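HRDC domain-containing protein (PDB 3CYM) is of unknown function but probably acts as a 3'-5' exonuclease that binds nucleic acid, as ribonuclease D-like proteins do. Local coordinates at residues 19-24 against 70-75; 219-224 against 259-264. All blocks are in the same frame, centred on the assembly; numbering follows the deposited sequence.

Contact 1. Residues 19-24 against 70-75; sequences NVIDTL and GLLDPQ
I21 pairs through its backbone with the two residues that flank L72. Its N donates to L71 O at 2.7 Å, its O accepts from D73 N at 2.9 Å, and one residue bonding to both neighbours of its partner is the pattern of a parallel pair of strands. The side chains of I21 and L72 lie side by side on the same face of the sheet, pointing the same way, and I21 CG2 packs on L72 CD1 at 3.6 Å. The longer branch of I21 runs back beside G70, with I21 CD1 4.0 Å from G70 CA. V20 faces elsewhere: with its CG2 anti to the backbone N, that methyl rests against L71 O at 3.4 Å and also meets the methylene of D73. Beyond the strand pair, D22 and D73 come together through their CB atoms, 3.8 Å apart.

Two waters extend the seam. One donates to N19 O and accepts from L71 N, standing in where the chains separate. The other donates to both D22 OD1 and D73 OD2, the latter at 2.6 Å. Further out, L72 and G70 bond through their backbones to V60 and F62 of strand 57-65, while A26 and Y30 of helix 24-35 cover I21 and F27 covers L72. Strand 20-21 lies at the edge of the mixed sheet in the RNase H-like exonuclease fold, beside 68-72.

D73 is itself the N-cap of helix 74-79, its OD1 accepting from A76 N. Its OD2 forms a salt bridge with R159. With D22 OD1 only 4.7 Å from D73 OD2, the water between them and the charge of R159 probably ease the repulsion of two like-charged carboxylates where the two strands end.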
ATOM      1  N   ASN A  19     -22.616  10.777 -10.543  1.00 20.49           N
ATOM      2  CA  ASN A  19     -21.883  10.989 -11.777  1.00 19.54           C
ATOM      3  C   ASN A  19     -20.471  11.393 -11.416  1.00 21.15           C
ATOM      4  O   ASN A  19     -20.236  11.952 -10.345  1.00 29.33           O
ATOM      5  CB  ASN A  19     -22.515  12.102 -12.615  1.00 24.56           C
ATOM      6  CG  ASN A  19     -23.956  11.826 -12.983  1.00 24.21           C
ATOM      7  OD1 ASN A  19     -24.438  10.697 -12.886  1.00 26.85           O
ATOM      8  ND2 ASN A  19     -24.656  12.867 -13.419  1.00 20.05           N
ATOM      9  N   VAL A  20     -19.533  11.113 -12.304  1.00 18.24           N
ATOM     10  CA  VAL A  20     -18.148  11.509 -12.093  1.00 23.45           C
ATOM     11  C   VAL A  20     -17.993  13.031 -12.283  1.00 21.37           C
ATOM     12  O   VAL A  20     -18.623  13.631 -13.156  1.00 21.51           O
ATOM     13  CB  VAL A  20     -17.175  10.660 -12.974  1.00 22.98           C
ATOM     14  CG1 VAL A  20     -17.511  10.794 -14.446  1.00 30.09           C
ATOM     15  CG2 VAL A  20     -15.710  10.995 -12.706  1.00 24.97           C
ATOM     16  N   ILE A  21     -17.206  13.646 -11.405  1.00 17.44           N
ATOM     17  CA  ILE A  21     -16.837  15.039 -11.529  1.00 17.91           C
ATOM     18  C   ILE A  21     -15.537  15.109 -12.329  1.00 20.74           C
ATOM     19  O   ILE A  21     -14.480  14.646 -11.878  1.00 12.46           O
ATOM     20  CB  ILE A  21     -16.704  15.710 -10.157  1.00 16.44           C
ATOM     21  CG1 ILE A  21     -18.066  15.719  -9.451  1.00 20.54           C
ATOM     22  CG2 ILE A  21     -16.206  17.121 -10.313  1.00 18.82           C
ATOM     23  CD1 ILE A  21     -18.011  15.946  -7.959  1.00 14.55           C
ATOM     24  N   ASP A  22     -15.639  15.653 -13.539  1.00 24.71           N
ATOM     25  CA  ASP A  22     -14.511  15.696 -14.468  1.00 22.61           C
ATOM     26  C   ASP A  22     -14.372  17.018 -15.215  1.00 24.53           C
ATOM     27  O   ASP A  22     -13.555  17.132 -16.129  1.00 26.84           O
ATOM     28  CB  ASP A  22     -14.533  14.501 -15.441  1.00 21.08           C
ATOM     29  CG  ASP A  22     -15.821  14.397 -16.265  1.00 20.64           C
ATOM     30  OD1 ASP A  22     -16.056  13.291 -16.800  1.00 25.00           O
ATOM     31  OD2 ASP A  22     -16.599  15.374 -16.391  1.00 29.07           O
ATOM     32  N   THR A  23     -15.177  18.006 -14.827  1.00 24.17           N
ATOM     33  CA  THR A  23     -15.072  19.356 -15.389  1.00 25.58           C
ATOM     34  C   THR A  23     -14.785  20.387 -14.293  1.00 30.89           C
ATOM     35  O   THR A  23     -15.123  20.168 -13.126  1.00 32.18           O
ATOM     36  CB  THR A  23     -16.345  19.773 -16.169  1.00 23.67           C
ATOM     37  OG1 THR A  23     -17.471  19.826 -15.283  1.00 27.21           O
ATOM     38  CG2 THR A  23     -16.639  18.800 -17.301  1.00 14.11           C
ATOM     39  N   LEU A  24     -14.148  21.495 -14.672  1.00 30.91           N
ATOM     40  CA  LEU A  24     -13.896  22.601 -13.746  1.00 27.52           C
ATOM     41  C   LEU A  24     -15.150  23.159 -13.041  1.00 29.64           C
ATOM     42  O   LEU A  24     -15.122  23.285 -11.813  1.00 32.06           O
ATOM     43  CB  LEU A  24     -13.065  23.722 -14.397  1.00 31.57           C
ATOM     44  CG  LEU A  24     -12.680  24.920 -13.514  1.00 26.92           C
ATOM     45  CD1 LEU A  24     -11.618  24.538 -12.495  1.00 27.52           C
ATOM     46  CD2 LEU A  24     -12.220  26.108 -14.352  1.00 23.83           C
ATOM     47  N   GLY A  70     -18.826  12.766  -3.906  1.00 18.85           N
ATOM     48  CA  GLY A  70     -18.094  13.224  -5.087  1.00 12.88           C
ATOM     49  C   GLY A  70     -17.104  12.192  -5.586  1.00 14.67           C
ATOM     50  O   GLY A  70     -16.223  11.771  -4.838  1.00 18.79           O
ATOM     51  N   LEU A  71     -17.252  11.787  -6.849  1.00 10.56           N
ATOM     52  CA  LEU A  71     -16.287  10.918  -7.518  1.00 16.67           C
ATOM     53  C   LEU A  71     -15.477  11.767  -8.484  1.00 15.82           C
ATOM     54  O   LEU A  71     -15.978  12.174  -9.522  1.00 17.97           O
ATOM     55  CB  LEU A  71     -16.983   9.768  -8.270  1.00 14.51           C
ATOM     56  CG  LEU A  71     -17.998   8.896  -7.523  1.00  7.81           C
ATOM     57  CD1 LEU A  71     -18.414   7.746  -8.384  1.00  2.00           C
ATOM     58  CD2 LEU A  71     -17.416   8.369  -6.243  1.00  3.22           C
ATOM     59  N   LEU A  72     -14.225  12.040  -8.138  1.00 14.09           N
ATOM     60  CA  LEU A  72     -13.457  13.046  -8.846  1.00 15.66           C
ATOM     61  C   LEU A  72     -12.419  12.386  -9.742  1.00 16.65           C
ATOM     62  O   LEU A  72     -11.616  11.579  -9.277  1.00 17.74           O
ATOM     63  CB  LEU A  72     -12.779  14.016  -7.862  1.00 14.29           C
ATOM     64  CG  LEU A  72     -13.447  15.021  -6.881  1.00 21.33           C
ATOM     65  CD1 LEU A  72     -14.010  16.259  -7.534  1.00 16.94           C
ATOM     66  CD2 LEU A  72     -14.485  14.439  -5.945  1.00 18.23           C
ATOM     67  N   ASP A  73     -12.453  12.735 -11.027  1.00 11.93           N
ATOM     68  CA  ASP A  73     -11.501  12.256 -12.031  1.00 14.82           C
ATOM     69  C   ASP A  73     -10.258  13.147 -12.008  1.00 16.93           C
ATOM     70  O   ASP A  73     -10.299  14.233 -12.569  1.00 16.76           O
ATOM     71  CB  ASP A  73     -12.181  12.327 -13.413  1.00 17.41           C
ATOM     72  CG  ASP A  73     -11.328  11.757 -14.566  1.00 13.99           C
ATOM     73  OD1 ASP A  73     -10.098  11.577 -14.452  1.00 15.01           O
ATOM     74  OD2 ASP A  73     -11.924  11.501 -15.637  1.00 22.04           O
ATOM     75  N   PRO A  74      -9.144  12.683 -11.388  1.00 20.51           N
ATOM     76  CA  PRO A  74      -7.954  13.533 -11.227  1.00 22.34           C
ATOM     77  C   PRO A  74      -7.320  13.998 -12.548  1.00 22.67           C
ATOM     78  O   PRO A  74      -6.936  15.160 -12.664  1.00 20.84           O
ATOM     79  CB  PRO A  74      -6.976  12.636 -10.449  1.00 20.23           C
ATOM     80  CG  PRO A  74      -7.830  11.586  -9.814  1.00 15.11           C
ATOM     81  CD  PRO A  74      -8.917  11.342 -10.815  1.00 22.07           C
ATOM     82  N   GLN A  75      -7.247  13.097 -13.525  1.00 21.74           N
ATOM     83  CA  GLN A  75      -6.610  13.359 -14.819  1.00 20.75           C
ATOM     84  C   GLN A  75      -7.378  14.386 -15.646  1.00 22.34           C
ATOM     85  O   GLN A  75      -6.786  15.325 -16.168  1.00 22.60           O
ATOM     86  CB  GLN A  75      -6.432  12.057 -15.615  1.00 17.66           C
ATOM     87  CG  GLN A  75      -5.372  11.108 -15.045  1.00 23.15           C
ATOM     88  CD  GLN A  75      -5.830  10.385 -13.784  1.00 26.84           C
ATOM     89  OE1 GLN A  75      -7.031  10.248 -13.534  1.00 33.38           O
ATOM     90  NE2 GLN A  75      -4.877   9.925 -12.983  1.00 26.61           N
TER
HETATM   91  O   HOH W   1     -19.794  12.755  -7.839  1.00 15.10           O
HETATM   92  O   HOH W   2     -14.485  11.065 -15.999  1.00 29.69           O

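Contact 2. Residues 219-224 against 259-264; sequences MHVSHI and LSDSSI
V221 and S222 lie against the first turn of helix 261-270, where D261 is their main partner. S260, the N-cap residue, caps this helix: its OG accepts from S263 N at 3.0 Å.

D261 follows as the first helical residue. Its OD2 accepts from S222 N at 2.9 Å; the N-H comes in from above the carboxylate, 41° out of its plane. S222 OG lies 3.0 Å from the same D261 OD2, although its single proton could go to a different acceptor instead. With D261 CG anti to the carbonyl carbon (chi1 -75°), the carboxylate carbon is carried beneath V221 CG1, which packs on D261 CG at 3.6 Å over the same face that S222 N approaches, the two side chains crossing obliquely. D261 OD1 is taken by a salt bridge to R244, which also donates to L259 O and so ties the start of this helix to helix 231-250. These helices belong to the HRDC domain, a small helical bundle, and the loop 219-224 lies on its surface, with V221 also touching W241 and I265. Replacing D261 by an alanine would probably leave S222 N without this acceptor and R244 without its carboxylate partner.

The loop reverses in a type II beta turn from V221 to I224, with H223 at its third position in a left-handed conformation (phi 67°). S263, further along the helix, hydrogen-bonds through OG to S283 OG. I264 ends the segment, its CG2 4.3 Å from V221 CG1 and its side chain also lying on R244.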
ATOM      1  N   MET A 219      16.164  -5.942  -7.179  1.00 26.67           N
ATOM      2  CA  MET A 219      16.432  -7.240  -6.571  1.00 31.73           C
ATOM      3  C   MET A 219      15.122  -8.011  -6.362  1.00 32.58           C
ATOM      4  O   MET A 219      15.129  -9.187  -5.982  1.00 33.71           O
ATOM      5  CB  MET A 219      17.178  -7.038  -5.248  1.00 31.03           C
ATOM      6  CG  MET A 219      18.065  -8.188  -4.817  1.00 34.86           C
ATOM      7  SD  MET A 219      19.396  -8.572  -5.963  1.00 21.86           S
ATOM      8  CE  MET A 219      20.164  -9.934  -5.086  1.00 25.00           C
ATOM      9  N   HIS A 220      14.006  -7.345  -6.648  1.00 32.38           N
ATOM     10  CA  HIS A 220      12.668  -7.876  -6.384  1.00 33.74           C
ATOM     11  C   HIS A 220      12.010  -8.484  -7.622  1.00 34.08           C
ATOM     12  O   HIS A 220      10.805  -8.347  -7.843  1.00 40.15           O
ATOM     13  CB  HIS A 220      11.801  -6.801  -5.726  1.00 31.81           C
ATOM     14  CG  HIS A 220      12.225  -6.485  -4.330  1.00 31.47           C
ATOM     15  ND1 HIS A 220      11.540  -6.942  -3.225  1.00 40.81           N
ATOM     16  CD2 HIS A 220      13.297  -5.808  -3.856  1.00 38.31           C
ATOM     17  CE1 HIS A 220      12.157  -6.535  -2.129  1.00 41.66           C
ATOM     18  NE2 HIS A 220      13.226  -5.847  -2.484  1.00 43.80           N
ATOM     19  N   VAL A 221      12.835  -9.150  -8.425  1.00 30.14           N
ATOM     20  CA  VAL A 221      12.388  -9.950  -9.553  1.00 26.79           C
ATOM     21  C   VAL A 221      12.139 -11.346  -8.987  1.00 25.73           C
ATOM     22  O   VAL A 221      12.980 -11.868  -8.264  1.00 28.50           O
ATOM     23  CB  VAL A 221      13.488  -9.994 -10.636  1.00 20.04           C
ATOM     24  CG1 VAL A 221      13.170 -11.012 -11.710  1.00 22.31           C
ATOM     25  CG2 VAL A 221      13.710  -8.601 -11.244  1.00 20.75           C
ATOM     26  N   SER A 222      10.980 -11.930  -9.281  1.00 28.79           N
ATOM     27  CA  SER A 222      10.672 -13.266  -8.776  0.50 29.90           C
ATOM     28  C   SER A 222      11.644 -14.305  -9.339  1.00 31.92           C
ATOM     29  O   SER A 222      12.085 -14.206 -10.493  1.00 30.11           O
ATOM     30  CB  SER A 222       9.210 -13.654  -9.036  0.50 29.30           C
ATOM     31  OG  SER A 222       8.828 -13.400 -10.372  0.50 26.56           O
ATOM     32  N   HIS A 223      11.992 -15.272  -8.485  1.00 30.46           N
ATOM     33  CA  HIS A 223      12.954 -16.348  -8.770  1.00 29.35           C
ATOM     34  C   HIS A 223      14.395 -15.857  -8.938  1.00 30.43           C
ATOM     35  O   HIS A 223      15.212 -16.531  -9.581  1.00 23.94           O
ATOM     36  CB  HIS A 223      12.517 -17.214  -9.960  1.00 31.42           C
ATOM     37  CG  HIS A 223      11.223 -17.930  -9.738  1.00 44.24           C
ATOM     38  ND1 HIS A 223      11.160 -19.264  -9.397  1.00 49.60           N
ATOM     39  CD2 HIS A 223       9.943 -17.495  -9.799  1.00 48.90           C
ATOM     40  CE1 HIS A 223       9.896 -19.621  -9.261  1.00 50.00           C
ATOM     41  NE2 HIS A 223       9.137 -18.566  -9.497  1.00 51.42           N
ATOM     42  N   ILE A 224      14.700 -14.705  -8.327  1.00 30.32           N
ATOM     43  CA  ILE A 224      16.032 -14.070  -8.389  1.00 33.45           C
ATOM     44  C   ILE A 224      17.094 -14.911  -7.682  1.00 33.85           C
ATOM     45  O   ILE A 224      18.280 -14.875  -8.038  1.00 30.63           O
ATOM     46  CB  ILE A 224      16.008 -12.594  -7.828  1.00 32.36           C
ATOM     47  CG1 ILE A 224      17.305 -11.840  -8.130  1.00 29.89           C
ATOM     48  CG2 ILE A 224      15.676 -12.549  -6.328  1.00 30.51           C
ATOM     49  CD1 ILE A 224      17.647 -11.798  -9.576  1.00 23.14           C
ATOM     50  N   LEU A 259       7.660  -6.893 -19.943  1.00 22.82           N
ATOM     51  CA  LEU A 259       8.632  -7.968 -19.882  1.00 18.53           C
ATOM     52  C   LEU A 259       8.410  -8.718 -18.569  1.00 21.52           C
ATOM     53  O   LEU A 259       8.355  -8.112 -17.490  1.00 23.17           O
ATOM     54  CB  LEU A 259      10.063  -7.403 -19.989  1.00 12.80           C
ATOM     55  CG  LEU A 259      11.265  -8.351 -20.031  1.00 11.67           C
ATOM     56  CD1 LEU A 259      11.318  -9.152 -21.327  1.00  5.16           C
ATOM     57  CD2 LEU A 259      12.544  -7.559 -19.841  1.00 13.04           C
ATOM     58  N   SER A 260       8.260 -10.034 -18.674  1.00 20.00           N
ATOM     59  CA  SER A 260       8.066 -10.892 -17.519  1.00 20.79           C
ATOM     60  C   SER A 260       9.356 -11.079 -16.724  1.00 20.40           C
ATOM     61  O   SER A 260      10.456 -10.903 -17.254  1.00 14.90           O
ATOM     62  CB  SER A 260       7.566 -12.256 -17.978  1.00 26.86           C
ATOM     63  OG  SER A 260       8.592 -12.945 -18.668  1.00 25.20           O
ATOM     64  N   ASP A 261       9.204 -11.460 -15.457  1.00 20.98           N
ATOM     65  CA  ASP A 261      10.326 -11.829 -14.597  1.00 20.43           C
ATOM     66  C   ASP A 261      10.975 -13.142 -15.035  1.00 16.19           C
ATOM     67  O   ASP A 261      12.189 -13.284 -14.944  1.00 20.44           O
ATOM     68  CB  ASP A 261       9.873 -11.933 -13.142  1.00 21.10           C
ATOM     69  CG  ASP A 261       9.638 -10.575 -12.496  1.00 29.44           C
ATOM     70  OD1 ASP A 261       9.735  -9.542 -13.192  1.00 35.65           O
ATOM     71  OD2 ASP A 261       9.362 -10.538 -11.276  1.00 34.75           O
ATOM     72  N   SER A 262      10.163 -14.086 -15.515  1.00 18.06           N
ATOM     73  CA  SER A 262      10.657 -15.346 -16.088  1.00 21.58           C
ATOM     74  C   SER A 262      11.624 -15.111 -17.231  1.00 22.03           C
ATOM     75  O   SER A 262      12.663 -15.759 -17.273  1.00 24.37           O
ATOM     76  CB  SER A 262       9.509 -16.219 -16.607  1.00 27.87           C
ATOM     77  OG  SER A 262       8.512 -16.403 -15.623  1.00 35.80           O
ATOM     78  N   SER A 263      11.273 -14.199 -18.146  1.00 20.71           N
ATOM     79  CA  SER A 263      12.136 -13.831 -19.284  1.00 24.75           C
ATOM     80  C   SER A 263      13.459 -13.255 -18.826  1.00 20.41           C
ATOM     81  O   SER A 263      14.497 -13.676 -19.318  1.00 22.59           O
ATOM     82  CB  SER A 263      11.471 -12.817 -20.218  1.00 20.13           C
ATOM     83  OG  SER A 263      10.371 -13.396 -20.898  1.00 27.51           O
ATOM     84  N   ILE A 264      13.394 -12.299 -17.895  1.00 21.54           N
ATOM     85  CA  ILE A 264      14.569 -11.684 -17.259  1.00 20.66           C
ATOM     86  C   ILE A 264      15.524 -12.730 -16.661  1.00 21.94           C
ATOM     87  O   ILE A 264      16.709 -12.752 -17.001  1.00 21.73           O
ATOM     88  CB  ILE A 264      14.162 -10.635 -16.173  1.00 19.71           C
ATOM     89  CG1 ILE A 264      13.500  -9.416 -16.820  1.00 23.13           C
ATOM     90  CG2 ILE A 264      15.368 -10.181 -15.348  1.00 16.99           C
ATOM     91  CD1 ILE A 264      12.862  -8.462 -15.840  1.00 24.29           C
TER
HETATM   92  O   HOH W   3       9.908  -7.598 -10.702  1.00 28.09           O

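In the fold
From the N terminus, contact 1 is the first to close. It shuts a loop of 45 residues that carries helix 24-35 and strands 40-47 and 57-65, and so ties the edge strand 20-21 back to the exonuclease sheet. D44 and E46, which with D172 form the sodium site, lie inside that loop. The chain then runs on through helix 193-207 before contact 2 opens. This second loop of 34 residues is mostly helix 231-250 and joins the loop after helix 193-207 to helix 261-270. The contacts are in series, neither nested nor crossed. The centres of contact 1 and contact 2 are about 37 Å apart.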